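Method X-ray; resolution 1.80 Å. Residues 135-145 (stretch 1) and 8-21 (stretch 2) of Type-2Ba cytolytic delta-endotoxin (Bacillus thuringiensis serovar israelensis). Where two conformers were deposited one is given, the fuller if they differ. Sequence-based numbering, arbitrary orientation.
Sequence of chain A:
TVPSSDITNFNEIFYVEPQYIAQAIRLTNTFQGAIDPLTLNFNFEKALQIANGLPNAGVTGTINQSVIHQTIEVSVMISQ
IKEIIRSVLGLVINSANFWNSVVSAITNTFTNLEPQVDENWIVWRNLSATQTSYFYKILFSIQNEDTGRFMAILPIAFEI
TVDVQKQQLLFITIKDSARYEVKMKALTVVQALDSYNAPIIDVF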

# COMPACT_ATOMS: atom_id res chain seq x y z
N PHE A 135 1.57 0.28 11.51
CA PHE A 135 1.39 0.90 10.18
C PHE A 135 2.16 0.05 9.16
O PHE A 135 3.21 -0.49 9.47
CB PHE A 135 2.01 2.30 10.14
CG PHE A 135 1.40 3.28 11.12
CD1 PHE A 135 0.05 3.26 11.40
CD2 PHE A 135 2.20 4.29 11.68
CE1 PHE A 135 -0.51 4.18 12.29
CE2 PHE A 135 1.67 5.21 12.55
CZ PHE A 135 0.31 5.18 12.86
N TYR A 136 1.64 -0.02 7.93
CA TYR A 136 2.32 -0.75 6.87
C TYR A 136 2.09 0.07 5.60
O TYR A 136 0.95 0.45 5.29
CB TYR A 136 1.72 -2.14 6.70
CG TYR A 136 2.61 -3.06 5.89
CD1 TYR A 136 3.44 -4.00 6.51
CD2 TYR A 136 2.65 -2.97 4.49
CE1 TYR A 136 4.28 -4.83 5.75
CE2 TYR A 136 3.46 -3.79 3.73
CZ TYR A 136 4.27 -4.72 4.36
OH TYR A 136 5.08 -5.52 3.60
N LYS A 137 3.19 0.32 4.89
CA LYS A 137 3.15 1.23 3.73
C LYS A 137 3.75 0.60 2.50
O LYS A 137 4.83 0.01 2.57
CB LYS A 137 3.86 2.54 4.02
CG LYS A 137 3.14 3.37 5.10
CD LYS A 137 3.87 4.69 5.38
CE LYS A 137 5.27 4.51 6.07
NZ LYS A 137 5.37 3.51 7.17
N ILE A 138 3.03 0.74 1.39
CA ILE A 138 3.41 0.15 0.11
C ILE A 138 3.35 1.26 -0.94
O ILE A 138 2.50 2.16 -0.83
CB ILE A 138 2.41 -0.93 -0.32
CG1 ILE A 138 2.31 -2.06 0.72
CG2 ILE A 138 2.81 -1.51 -1.70
CD1 ILE A 138 1.09 -2.99 0.50
N LEU A 139 4.23 1.23 -1.92
CA LEU A 139 4.12 2.19 -3.04
C LEU A 139 4.35 1.47 -4.36
O LEU A 139 5.46 0.96 -4.63
CB LEU A 139 5.08 3.38 -2.89
CG LEU A 139 4.90 4.58 -3.85
CD1 LEU A 139 5.42 5.88 -3.25
CD2 LEU A 139 5.48 4.32 -5.26
N PHE A 140 3.29 1.42 -5.17
CA PHE A 140 3.39 0.84 -6.50
C PHE A 140 3.65 1.89 -7.57
O PHE A 140 2.97 2.94 -7.59
CB PHE A 140 2.08 0.16 -6.91
CG PHE A 140 1.68 -0.99 -6.05
CD1 PHE A 140 2.22 -2.26 -6.26
CD2 PHE A 140 0.73 -0.81 -5.04
CE1 PHE A 140 1.85 -3.35 -5.44
CE2 PHE A 140 0.33 -1.89 -4.22
CZ PHE A 140 0.89 -3.17 -4.44
N SER A 141 4.64 1.63 -8.43
CA SER A 141 4.79 2.38 -9.68
C SER A 141 4.39 1.43 -10.81
O SER A 141 4.80 0.27 -10.83
CB SER A 141 6.21 2.89 -9.86
OG SER A 141 6.60 3.76 -8.81
N ILE A 142 3.57 1.92 -11.74
CA ILE A 142 2.96 1.01 -12.67
C ILE A 142 2.99 1.62 -14.06
O ILE A 142 2.52 2.74 -14.26
CB ILE A 142 1.49 0.72 -12.28
CG1 ILE A 142 1.40 0.37 -10.79
CG2 ILE A 142 0.89 -0.39 -13.19
CD1 ILE A 142 0.00 0.63 -10.17
N GLN A 143 3.52 0.85 -15.00
CA GLN A 143 3.59 1.29 -16.39
C GLN A 143 3.63 0.04 -17.26
O GLN A 143 4.51 -0.79 -17.13
CB GLN A 143 4.78 2.23 -16.64
CG GLN A 143 4.93 2.64 -18.12
CD GLN A 143 5.76 1.64 -18.89
OE1 GLN A 143 6.76 1.15 -18.37
NE2 GLN A 143 5.34 1.31 -20.12
N ASN A 144 2.65 -0.07 -18.14
CA ASN A 144 2.61 -1.16 -19.12
C ASN A 144 1.59 -0.81 -20.21
O ASN A 144 1.16 0.33 -20.31
CB ASN A 144 2.35 -2.53 -18.43
CG ASN A 144 0.87 -2.81 -18.14
OD1 ASN A 144 0.01 -1.91 -18.19
ND2 ASN A 144 0.58 -4.09 -17.82
N GLU A 145 1.21 -1.78 -21.03
CA GLU A 145 0.29 -1.50 -22.15
C GLU A 145 -1.03 -0.84 -21.72
O GLU A 145 -1.59 -0.01 -22.45
CB GLU A 145 0.03 -2.75 -22.98
CG GLU A 145 -0.65 -3.89 -22.22
CD GLU A 145 0.29 -4.85 -21.49
OE1 GLU A 145 1.52 -4.58 -21.34
OE2 GLU A 145 -0.25 -5.91 -21.08
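Stretch 2, residues 8-21: TNFNEIFYVEPQYI

Stretch 2 lies alongside stretch 1 as a parallel neighbour in a β-sheet. Residues 11-15 form its strand, and they pair with the strand that runs through residues 135-142. The two N-to-C directions differ by 19°, with a signed crossing angle of -19°, and the axes approach to 4.6 Å. The register is simple: Ile138 faces Asn11, Leu139 faces Glu12, Phe140 faces Ile13, Ser141 faces Phe14 and Ile142 faces Tyr15. CA atoms of these pairs are 4.5 to 4.9 Å apart.

The backbone ladder alternates in the parallel manner. The odd-numbered residues of both stretches carry it. Asn11 N donates to Lys137 O at 2.7 Å, and Leu139 N donates to Asn11 O at 2.9 Å. Next, Ile13 N reaches Leu139 O at 2.8 Å and Ser141 N reaches Ile13 O at 3.0 Å. Tyr15 N then bonds to Ser141 O at 2.8 Å, and Gln143 N closes the ladder on Tyr15 O at 2.8 Å. Four CA-H...O contacts lie among these rungs. Phe140 CA, for example, lies 3.3 Å from Ile13 O.

On one face of the sheet stand Ile138, Phe140 and Ile142, with Asn11, Ile13 and Tyr15 beside them. Ile13 is the main bump here. Ile13 CD1 rests over the notch between two side chains of stretch 1, 3.5 Å from Ile138 CG2 and 3.7 Å from Phe140 CE1. Its chi2 of 141° lies between the usual wells. Nearer the start of the pairing, Asn11 ND2 comes within 3.3 Å of Tyr136 OH. At the far end, the Tyr15 ring presents its edge to Asn144 ND2, which is 4.1 Å from Tyr15 CE2. A water joins this pair: it is 2.7 Å from Tyr15 OH and accepts a hydrogen bond from Asn144 ND2 at 3.0 Å.

The other face carries Leu139 and Ser141, paired with Glu12 and Phe14. Leu139 packs against Phe10, which precedes the strand of stretch 2. Leu139 CD1 sits over the face of the Phe10 ring, 4.0 Å from its centroid and only 6° off the ring normal. The two residues also meet near the backbone, where Leu139 CB is 3.8 Å from Phe10 CB. Lys137 CB touches the same ring, 3.9 Å from Phe10 CD1. Ser141 is small, and Val16 comes up to it: Ser141 CB is 4.0 Å from Val16 CG1. Val16 CG1 also lies 3.9 Å from Gln143 CB, so this methyl bridges Ser141 and Gln143.

Beyond the last bridged pair, Ile142 with Tyr15, the long side chain of Gln143 takes over. Its end bends nearer to stretch 2 and holds Glu17 by two hydrogen bonds. Glu17 N donates to Gln143 OE1 at 2.8 Å, while Gln143 NE2 donates to Glu17 OE2 at 2.7 Å. Both ends of the amide are thus used. Tyr20, in the short 3-10 segment 18-20, points toward stretch 1, and Tyr20 CD2 lies 3.3 Å from Gln143 OE1. The whole contact buries 946 Å², both sides summed.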

# COMPACT_ATOMS: atom_id res chain seq x y z
N THR A 8 13.49 5.80 2.96
CA THR A 8 12.38 5.07 2.27
C THR A 8 11.38 4.47 3.29
O THR A 8 11.68 3.47 3.95
CB THR A 8 12.95 3.93 1.39
OG1 THR A 8 13.27 2.80 2.23
CG2 THR A 8 14.23 4.38 0.66
N ASN A 9 10.20 5.06 3.42
CA ASN A 9 9.26 4.50 4.39
C ASN A 9 8.16 3.62 3.77
O ASN A 9 7.21 3.23 4.44
CB ASN A 9 8.70 5.61 5.28
CG ASN A 9 9.75 6.17 6.25
OD1 ASN A 9 9.96 7.37 6.32
ND2 ASN A 9 10.42 5.28 7.00
N PHE A 10 8.31 3.31 2.48
CA PHE A 10 7.34 2.50 1.75
C PHE A 10 8.01 1.19 1.34
O PHE A 10 9.21 1.17 1.08
CB PHE A 10 6.89 3.18 0.43
CG PHE A 10 6.11 4.45 0.62
CD1 PHE A 10 4.71 4.43 0.73
CD2 PHE A 10 6.76 5.68 0.63
CE1 PHE A 10 3.97 5.60 0.90
CE2 PHE A 10 6.03 6.87 0.80
CZ PHE A 10 4.64 6.83 0.92
N ASN A 11 7.22 0.11 1.26
CA ASN A 11 7.66 -1.10 0.56
C ASN A 11 7.41 -0.81 -0.92
O ASN A 11 6.27 -0.75 -1.37
CB ASN A 11 6.88 -2.34 1.01
CG ASN A 11 7.58 -3.65 0.61
OD1 ASN A 11 8.46 -3.64 -0.23
ND2 ASN A 11 7.24 -4.77 1.28
N GLU A 12 8.49 -0.58 -1.67
CA GLU A 12 8.35 -0.11 -3.04
C GLU A 12 8.26 -1.27 -4.01
O GLU A 12 9.08 -2.20 -3.98
CB GLU A 12 9.51 0.79 -3.41
CG GLU A 12 9.60 2.10 -2.56
CD GLU A 12 10.92 2.83 -2.80
OE1 GLU A 12 11.63 2.46 -3.74
OE2 GLU A 12 11.21 3.81 -2.07
N ILE A 13 7.27 -1.22 -4.90
CA ILE A 13 7.06 -2.28 -5.87
C ILE A 13 6.94 -1.64 -7.26
O ILE A 13 5.97 -0.92 -7.56
CB ILE A 13 5.83 -3.14 -5.51
CG1 ILE A 13 6.06 -3.86 -4.18
CG2 ILE A 13 5.50 -4.17 -6.61
CD1 ILE A 13 4.85 -3.89 -3.36
N PHE A 14 7.96 -1.88 -8.09
CA PHE A 14 8.05 -1.24 -9.38
C PHE A 14 7.52 -2.27 -10.37
O PHE A 14 8.00 -3.43 -10.39
CB PHE A 14 9.51 -0.85 -9.71
CG PHE A 14 10.09 0.26 -8.85
CD1 PHE A 14 10.31 1.52 -9.37
CD2 PHE A 14 10.51 -0.00 -7.54
CE1 PHE A 14 10.88 2.55 -8.59
CE2 PHE A 14 11.07 1.02 -6.74
CZ PHE A 14 11.25 2.29 -7.27
N TYR A 15 6.49 -1.90 -11.10
CA TYR A 15 6.06 -2.69 -12.24
C TYR A 15 6.10 -1.76 -13.45
O TYR A 15 5.08 -1.25 -13.91
CB TYR A 15 4.67 -3.29 -11.99
CG TYR A 15 4.32 -4.40 -12.94
CD1 TYR A 15 4.60 -5.73 -12.62
CD2 TYR A 15 3.66 -4.13 -14.15
CE1 TYR A 15 4.27 -6.77 -13.50
CE2 TYR A 15 3.34 -5.17 -15.04
CZ TYR A 15 3.65 -6.47 -14.72
OH TYR A 15 3.32 -7.52 -15.60
N VAL A 16 7.32 -1.50 -13.94
CA VAL A 16 7.54 -0.55 -15.05
C VAL A 16 8.63 -1.10 -15.99
O VAL A 16 9.46 -1.93 -15.57
CB VAL A 16 7.97 0.88 -14.54
CG1 VAL A 16 6.96 1.46 -13.51
CG2 VAL A 16 9.38 0.84 -13.90
N GLU A 17 8.63 -0.64 -17.24
CA GLU A 17 9.75 -0.90 -18.16
C GLU A 17 11.00 -0.17 -17.68
O GLU A 17 10.91 0.91 -17.12
CB GLU A 17 9.38 -0.43 -19.58
CG GLU A 17 8.21 -1.16 -20.23
CD GLU A 17 7.94 -0.65 -21.65
OE1 GLU A 17 8.84 -0.79 -22.52
OE2 GLU A 17 6.85 -0.11 -21.89
N PRO A 18 12.20 -0.75 -17.91
CA PRO A 18 13.45 -0.16 -17.41
C PRO A 18 13.65 1.29 -17.86
O PRO A 18 14.18 2.09 -17.11
CB PRO A 18 14.54 -1.07 -17.99
CG PRO A 18 13.87 -2.35 -18.26
CD PRO A 18 12.44 -2.01 -18.65
N GLN A 19 13.20 1.61 -19.08
CA GLN A 19 13.38 2.96 -19.65
C GLN A 19 12.60 4.02 -18.89
O GLN A 19 12.86 5.23 -19.03
CB GLN A 19 12.98 2.95 -21.12
CG GLN A 19 11.48 2.78 -21.31
CD GLN A 19 11.10 2.34 -22.70
OE1 GLN A 19 11.52 2.94 -23.69
NE2 GLN A 19 10.28 1.29 -22.79
N TYR A 20 11.65 3.57 -18.06
CA TYR A 20 10.82 4.46 -17.29
C TYR A 20 11.13 4.41 -15.80
O TYR A 20 10.43 5.06 -15.02
CB TYR A 20 9.33 4.18 -17.55
CG TYR A 20 8.94 4.54 -18.97
CD1 TYR A 20 9.07 5.85 -19.42
CD2 TYR A 20 8.46 3.57 -19.85
CE1 TYR A 20 8.71 6.20 -20.71
CE2 TYR A 20 8.11 3.90 -21.16
CZ TYR A 20 8.23 5.23 -21.57
OH TYR A 20 7.88 5.61 -22.85
N ILE A 21 12.16 3.65 -15.40
CA ILE A 21 12.58 3.58 -13.99
C ILE A 21 12.89 4.97 -13.39
O ILE A 21 12.55 5.24 -12.23
CB ILE A 21 13.76 2.56 -13.75
CG1 ILE A 21 13.26 1.11 -13.89
CG2 ILE A 21 14.38 2.76 -12.38
CD1 ILE A 21 14.37 -0.01 -13.72
O HOH W 1 2.41 -6.41 -17.85